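Long-range contacts in molybdopterin-guanine dinucleotide biosynthesis protein B (Bacillus subtilis subsp. spizizenii, PDB 4OYH), which probably binds GTP, hydrolyses it weakly, and may act as an adapter in the making and use of the molybdopterin guanine dinucleotide cofactor: residues I12-G17 and Y116-I121; L41-H46 and C105-G110. The protein carries 2 engineered substitutions. All coordinates share one frame; numbering follows the deposited sequence.

Contact 1: residues I12-G17 and Y116-I121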
loop_
_atom_site.group_PDB
_atom_site.type_symbol
_atom_site.label_atom_id
_atom_site.label_comp_id
_atom_site.label_asym_id
_atom_site.label_seq_id
_atom_site.Cartn_x
_atom_site.Cartn_y
_atom_site.Cartn_z
ATOM N N ILE A 12 -14.082 -14.944 1.494
ATOM C CA ILE A 12 -14.202 -13.653 2.137
ATOM C C ILE A 12 -15.067 -13.802 3.379
ATOM O O ILE A 12 -16.179 -14.282 3.324
ATOM C CB ILE A 12 -14.822 -12.605 1.205
ATOM C CG1 ILE A 12 -13.965 -12.470 -0.058
ATOM C CG2 ILE A 12 -14.971 -11.237 1.912
ATOM C CD1 ILE A 12 -14.369 -11.333 -0.997
ATOM N N VAL A 13 -14.534 -13.395 4.510
ATOM C CA VAL A 13 -15.366 -13.195 5.670
ATOM C C VAL A 13 -15.156 -11.824 6.252
ATOM O O VAL A 13 -14.034 -11.282 6.298
ATOM C CB VAL A 13 -15.105 -14.237 6.721
ATOM C CG1 VAL A 13 -16.086 -14.081 7.852
ATOM C CG2 VAL A 13 -15.251 -15.614 6.099
ATOM N N GLN A 14 -16.257 -11.251 6.714
ATOM C CA GLN A 14 -16.178 -9.970 7.368
ATOM C C GLN A 14 -16.458 -10.057 8.884
ATOM O O GLN A 14 -17.119 -10.974 9.393
ATOM C CB GLN A 14 -17.139 -8.987 6.734
ATOM C CG GLN A 14 -17.165 -8.915 5.260
ATOM C CD GLN A 14 -18.230 -7.948 4.749
ATOM O OE1 GLN A 14 -19.068 -8.288 3.905
ATOM N NE2 GLN A 14 -18.170 -6.721 5.226
ATOM N N VAL A 15 -15.940 -9.067 9.581
ATOM C CA VAL A 15 -16.259 -8.813 10.983
ATOM C C VAL A 15 -16.813 -7.393 11.153
ATOM O O VAL A 15 -16.173 -6.414 10.764
ATOM C CB VAL A 15 -15.039 -8.974 11.877
ATOM C CG1 VAL A 15 -15.436 -8.724 13.320
ATOM C CG2 VAL A 15 -14.473 -10.365 11.706
ATOM N N VAL A 16 -18.027 -7.318 11.680
ATOM C CA VAL A 16 -18.718 -6.066 11.872
ATOM C C VAL A 16 -19.241 -5.985 13.297
ATOM O O VAL A 16 -19.547 -6.992 13.911
ATOM C CB VAL A 16 -19.885 -5.864 10.882
ATOM C CG1 VAL A 16 -19.419 -6.044 9.485
ATOM C CG2 VAL A 16 -21.037 -6.736 11.195
ATOM N N GLY A 17 -19.347 -4.766 13.802
ATOM C CA GLY A 17 -19.581 -4.510 15.216
ATOM C C GLY A 17 -19.236 -3.045 15.497
ATOM O O GLY A 17 -18.327 -2.509 14.872
ATOM N N TYR A 116 -20.824 -9.961 1.646
ATOM C CA TYR A 116 -20.059 -11.172 1.969
ATOM C C TYR A 116 -20.434 -11.708 3.301
ATOM O O TYR A 116 -21.036 -11.013 4.113
ATOM C CB TYR A 116 -18.566 -10.897 1.865
ATOM C CG TYR A 116 -18.263 -10.317 0.528
ATOM C CD1 TYR A 116 -18.231 -11.137 -0.614
ATOM C CD2 TYR A 116 -18.101 -8.954 0.364
ATOM C CE1 TYR A 116 -18.002 -10.605 -1.873
ATOM C CE2 TYR A 116 -17.870 -8.402 -0.892
ATOM C CZ TYR A 116 -17.818 -9.246 -2.016
ATOM O OH TYR A 116 -17.577 -8.717 -3.259
ATOM N N PRO A 117 -20.170 -12.994 3.515
ATOM C CA PRO A 117 -20.569 -13.568 4.795
ATOM C C PRO A 117 -19.898 -12.797 5.930
ATOM O O PRO A 117 -18.794 -12.330 5.728
ATOM C CB PRO A 117 -20.062 -14.998 4.733
ATOM C CG PRO A 117 -19.760 -15.258 3.282
ATOM C CD PRO A 117 -19.426 -13.936 2.681
ATOM N N LYS A 118 -20.518 -12.674 7.089
ATOM C CA LYS A 118 -19.936 -11.839 8.098
ATOM C C LYS A 118 -20.280 -12.325 9.453
ATOM O O LYS A 118 -21.267 -12.993 9.646
ATOM C CB LYS A 118 -20.380 -10.407 7.917
ATOM C CG LYS A 118 -21.814 -10.205 7.584
ATOM C CD LYS A 118 -22.052 -8.764 7.197
ATOM C CE LYS A 118 -21.474 -8.398 5.851
ATOM N NZ LYS A 118 -22.377 -8.713 4.710
ATOM N N VAL A 119 -19.386 -12.040 10.379
ATOM C CA VAL A 119 -19.604 -12.371 11.769
ATOM C C VAL A 119 -19.927 -11.030 12.458
ATOM O O VAL A 119 -19.272 -10.012 12.188
ATOM C CB VAL A 119 -18.370 -13.100 12.327
ATOM C CG1 VAL A 119 -18.295 -12.993 13.825
ATOM C CG2 VAL A 119 -18.407 -14.563 11.873
ATOM N N VAL A 120 -20.982 -11.014 13.261
ATOM C CA VAL A 120 -21.455 -9.789 13.918
ATOM C C VAL A 120 -21.139 -9.917 15.396
ATOM O O VAL A 120 -21.517 -10.904 16.006
ATOM C CB VAL A 120 -22.983 -9.549 13.721
ATOM C CG1 VAL A 120 -23.466 -8.320 14.495
ATOM C CG2 VAL A 120 -23.307 -9.381 12.267
ATOM N N ILE A 121 -20.398 -8.947 15.925
ATOM C CA ILE A 121 -20.130 -8.785 17.361
ATOM C C ILE A 121 -21.127 -7.794 17.975
ATOM O O ILE A 121 -21.235 -6.659 17.520
ATOM C CB ILE A 121 -18.764 -8.224 17.672
ATOM C CG1 ILE A 121 -17.707 -8.673 16.670
ATOM C CG2 ILE A 121 -18.384 -8.553 19.120
ATOM C CD1 ILE A 121 -17.454 -10.108 16.649
#
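Four backbone hydrogen bonds join strand 12-16 to segment 116-121: Gln14 and Val16 each give their N-H and their carbonyl. The shortest is Val119 N to Gln14 O at 2.7 Å, reaching that oxygen from above its carbonyl plane, whereas Val16 N meets Val119 O nearly along the C=O axis at 3.0 Å. Lys118 and Gln14 run side by side on one face. The lysine, bent at chi3 and chi4, curls its NZ back onto Tyr116 O at 2.7 Å, and Ala114 O and Val134 O bind the same ammonium. Gln14 OE1 lies in plane at the edge of the Tyr116 ring and takes a weak bond from Tyr116 N, 3.3 Å away, while NE2 is held by Phe111 O. Ile12 CD1 sits over a face of that ring, a CH-pi contact 4.0 Å from the centroid. Farther along, Val16 CG2 touches Val120 CG2 at 3.6 Å. On the other face Val15 and Val119 pack on Phe26 of helix 23-35. Beyond Gly17 the chain runs through a loop into that helix, the strand-loop-helix of a P-loop NTPase, consistent with the GTP site expected at Asn20 to Thr24.

Contact 2: residues L41-H46 and C105-G110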
loop_
_atom_site.group_PDB
_atom_site.type_symbol
_atom_site.label_atom_id
_atom_site.label_comp_id
_atom_site.label_asym_id
_atom_site.label_seq_id
_atom_site.Cartn_x
_atom_site.Cartn_y
_atom_site.Cartn_z
ATOM N N LEU A 41 -3.682 -15.194 3.865
ATOM C CA LEU A 41 -4.901 -14.476 4.101
ATOM C C LEU A 41 -4.593 -12.998 4.312
ATOM O O LEU A 41 -3.686 -12.656 5.048
ATOM C CB LEU A 41 -5.614 -15.101 5.296
ATOM C CG LEU A 41 -6.691 -14.316 6.066
ATOM C CD1 LEU A 41 -8.040 -14.253 5.366
ATOM C CD2 LEU A 41 -6.825 -14.977 7.370
ATOM N N GLY A 42 -5.336 -12.147 3.617
ATOM C CA GLY A 42 -5.178 -10.716 3.705
ATOM C C GLY A 42 -6.119 -10.145 4.752
ATOM O O GLY A 42 -7.004 -10.811 5.230
ATOM N N CYS A 43 -5.911 -8.892 5.091
ATOM C CA CYS A 43 -6.720 -8.204 6.064
ATOM C C CYS A 43 -6.989 -6.785 5.591
ATOM O O CYS A 43 -6.106 -6.083 5.071
ATOM C CB CYS A 43 -6.041 -8.192 7.445
ATOM S SG CYS A 43 -7.259 -8.038 8.748
ATOM N N LEU A 44 -8.233 -6.385 5.717
ATOM C CA LEU A 44 -8.666 -5.067 5.242
ATOM C C LEU A 44 -9.637 -4.461 6.261
ATOM O O LEU A 44 -10.618 -5.084 6.740
ATOM C CB LEU A 44 -9.280 -5.162 3.865
ATOM C CG LEU A 44 -9.900 -3.847 3.352
ATOM C CD1 LEU A 44 -8.839 -2.848 3.047
ATOM C CD2 LEU A 44 -10.797 -4.067 2.114
ATOM N N LYS A 45 -9.282 -3.252 6.645
ATOM C CA LYS A 45 -10.033 -2.485 7.626
ATOM C C LYS A 45 -10.596 -1.284 6.924
ATOM O O LYS A 45 -9.839 -0.542 6.293
ATOM C CB LYS A 45 -9.128 -2.071 8.805
ATOM C CG LYS A 45 -9.746 -1.029 9.709
ATOM C CD LYS A 45 -8.924 -0.829 10.979
ATOM C CE LYS A 45 -9.450 0.316 11.819
ATOM N NZ LYS A 45 -8.351 1.208 12.298
ATOM N N HIS A 46 -11.915 -1.103 6.989
ATOM C CA HIS A 46 -12.537 0.168 6.578
ATOM C C HIS A 46 -12.415 1.218 7.684
ATOM O O HIS A 46 -12.606 0.914 8.862
ATOM C CB HIS A 46 -14.007 -0.027 6.250
ATOM C CG HIS A 46 -14.628 1.121 5.516
ATOM N ND1 HIS A 46 -14.014 1.770 4.465
ATOM C CD2 HIS A 46 -15.826 1.729 5.678
ATOM C CE1 HIS A 46 -14.801 2.726 4.018
ATOM N NE2 HIS A 46 -15.906 2.726 4.738
ATOM N N CYS A 105 -7.308 -15.475 0.271
ATOM C CA CYS A 105 -8.587 -15.169 0.883
ATOM C C CYS A 105 -8.497 -13.858 1.658
ATOM O O CYS A 105 -7.440 -13.232 1.699
ATOM C CB CYS A 105 -9.023 -16.309 1.795
ATOM S SG CYS A 105 -7.779 -16.792 2.999
ATOM N N LEU A 106 -9.602 -13.428 2.250
ATOM C CA LEU A 106 -9.616 -12.088 2.829
ATOM C C LEU A 106 -10.549 -11.944 4.024
ATOM O O LEU A 106 -11.728 -12.331 3.995
ATOM C CB LEU A 106 -9.955 -11.083 1.738
ATOM C CG LEU A 106 -10.142 -9.625 2.174
ATOM C CD1 LEU A 106 -8.818 -8.999 2.730
ATOM C CD2 LEU A 106 -10.690 -8.849 1.022
ATOM N N LEU A 107 -9.950 -11.414 5.085
ATOM C CA LEU A 107 -10.622 -10.991 6.306
ATOM C C LEU A 107 -10.864 -9.501 6.217
ATOM O O LEU A 107 -9.923 -8.735 6.029
ATOM C CB LEU A 107 -9.768 -11.281 7.550
ATOM C CG LEU A 107 -10.329 -11.992 8.782
ATOM C CD1 LEU A 107 -9.547 -11.618 10.004
ATOM C CD2 LEU A 107 -11.761 -11.737 8.999
ATOM N N ILE A 108 -12.118 -9.083 6.338
ATOM C CA ILE A 108 -12.432 -7.648 6.311
ATOM C C ILE A 108 -12.995 -7.200 7.669
ATOM O O ILE A 108 -13.922 -7.832 8.188
ATOM C CB ILE A 108 -13.448 -7.318 5.221
ATOM C CG1 ILE A 108 -12.999 -7.927 3.879
ATOM C CG2 ILE A 108 -13.664 -5.827 5.190
ATOM C CD1 ILE A 108 -13.623 -7.326 2.672
ATOM N N GLU A 109 -12.433 -6.138 8.251
ATOM C CA GLU A 109 -13.084 -5.442 9.364
ATOM C C GLU A 109 -13.954 -4.303 8.784
ATOM O O GLU A 109 -13.429 -3.416 8.121
ATOM C CB GLU A 109 -12.030 -4.917 10.350
ATOM C CG GLU A 109 -12.522 -3.911 11.404
ATOM C CD GLU A 109 -11.453 -3.575 12.469
ATOM O OE1 GLU A 109 -11.608 -2.560 13.173
ATOM O OE2 GLU A 109 -10.468 -4.323 12.618
ATOM N N GLY A 110 -15.276 -4.315 9.027
ATOM C CA GLY A 110 -16.161 -3.245 8.494
ATOM C C GLY A 110 -16.867 -3.501 7.140
ATOM O O GLY A 110 -17.073 -4.661 6.820
#
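The imidazole of His46 meets the ring of Phe111 with the two planes about 35° apart; its ND1 makes a weak hydrogen bond to Glu76 O of the second subunit, and a bound sulfate lies about 3 Å from the His46 side chain, nearest atoms. The setting is the parallel sheet of a P-loop NTPase. The other flat group is the Glu109 carboxylate, which has the methylenes of Lys45 alongside it, CD of the lysine 4.0 Å from CD of the glutamate. Both side chains start anti to the backbone N and point the same way, yet Lys45 NZ remains 5.1 Å from Glu109 OE1, so their attraction is likely to be only long-range. OE1 also faces Lys23 of the predicted GTP site in a long, weak ion pair. Glu109, ending its strand beside the P-loop, is placed much like a Walker B acid. An alanine here would remove the carboxylate, and would probably weaken the charge balance at Lys23 and leave the Lys45 methylenes less firmly packed.

Five backbone hydrogen bonds join the strands in parallel, from Gly42 N to Cys105 O at 3.0 Å up to His46 N on Glu109 O. The tightest links Glu109 N to Leu44 O, 2.6 Å. Outward of this pair, residues 43 to 46 bond to a strand of the second subunit, extending the sheet. Leu44 and Leu106 touch Tyr98 of helix 91-100. Opposite them, Leu41 and Leu107 turn to helix 23-35, and Leu41 CD1 rests 3.5 Å from Cys105 SG.

From the N terminus, strand 12-16 comes first but takes a central place in the sheet; its partner in contact 1, segment 116-121, arrives some hundred residues later. Within that long loop, contact 2 closes a shorter one, from strand 41-46 through the antiparallel hairpin 72-86 and helix 91-100 to strand 105-109. The loops are nested, not crossed. Strand 105-109 is followed directly by strand 118-122, yet the two flank strand 12-16 on opposite sides, giving the order 41-46, 105-109, 12-16, 118-122. The contacts therefore touch: Val15 N probably hydrogen-bonds to Ile108 O at 2.7 Å. Helix 23-35 packs against both, joining the P-loop strand to the outermost strand of this chain, which pairs with the second subunit.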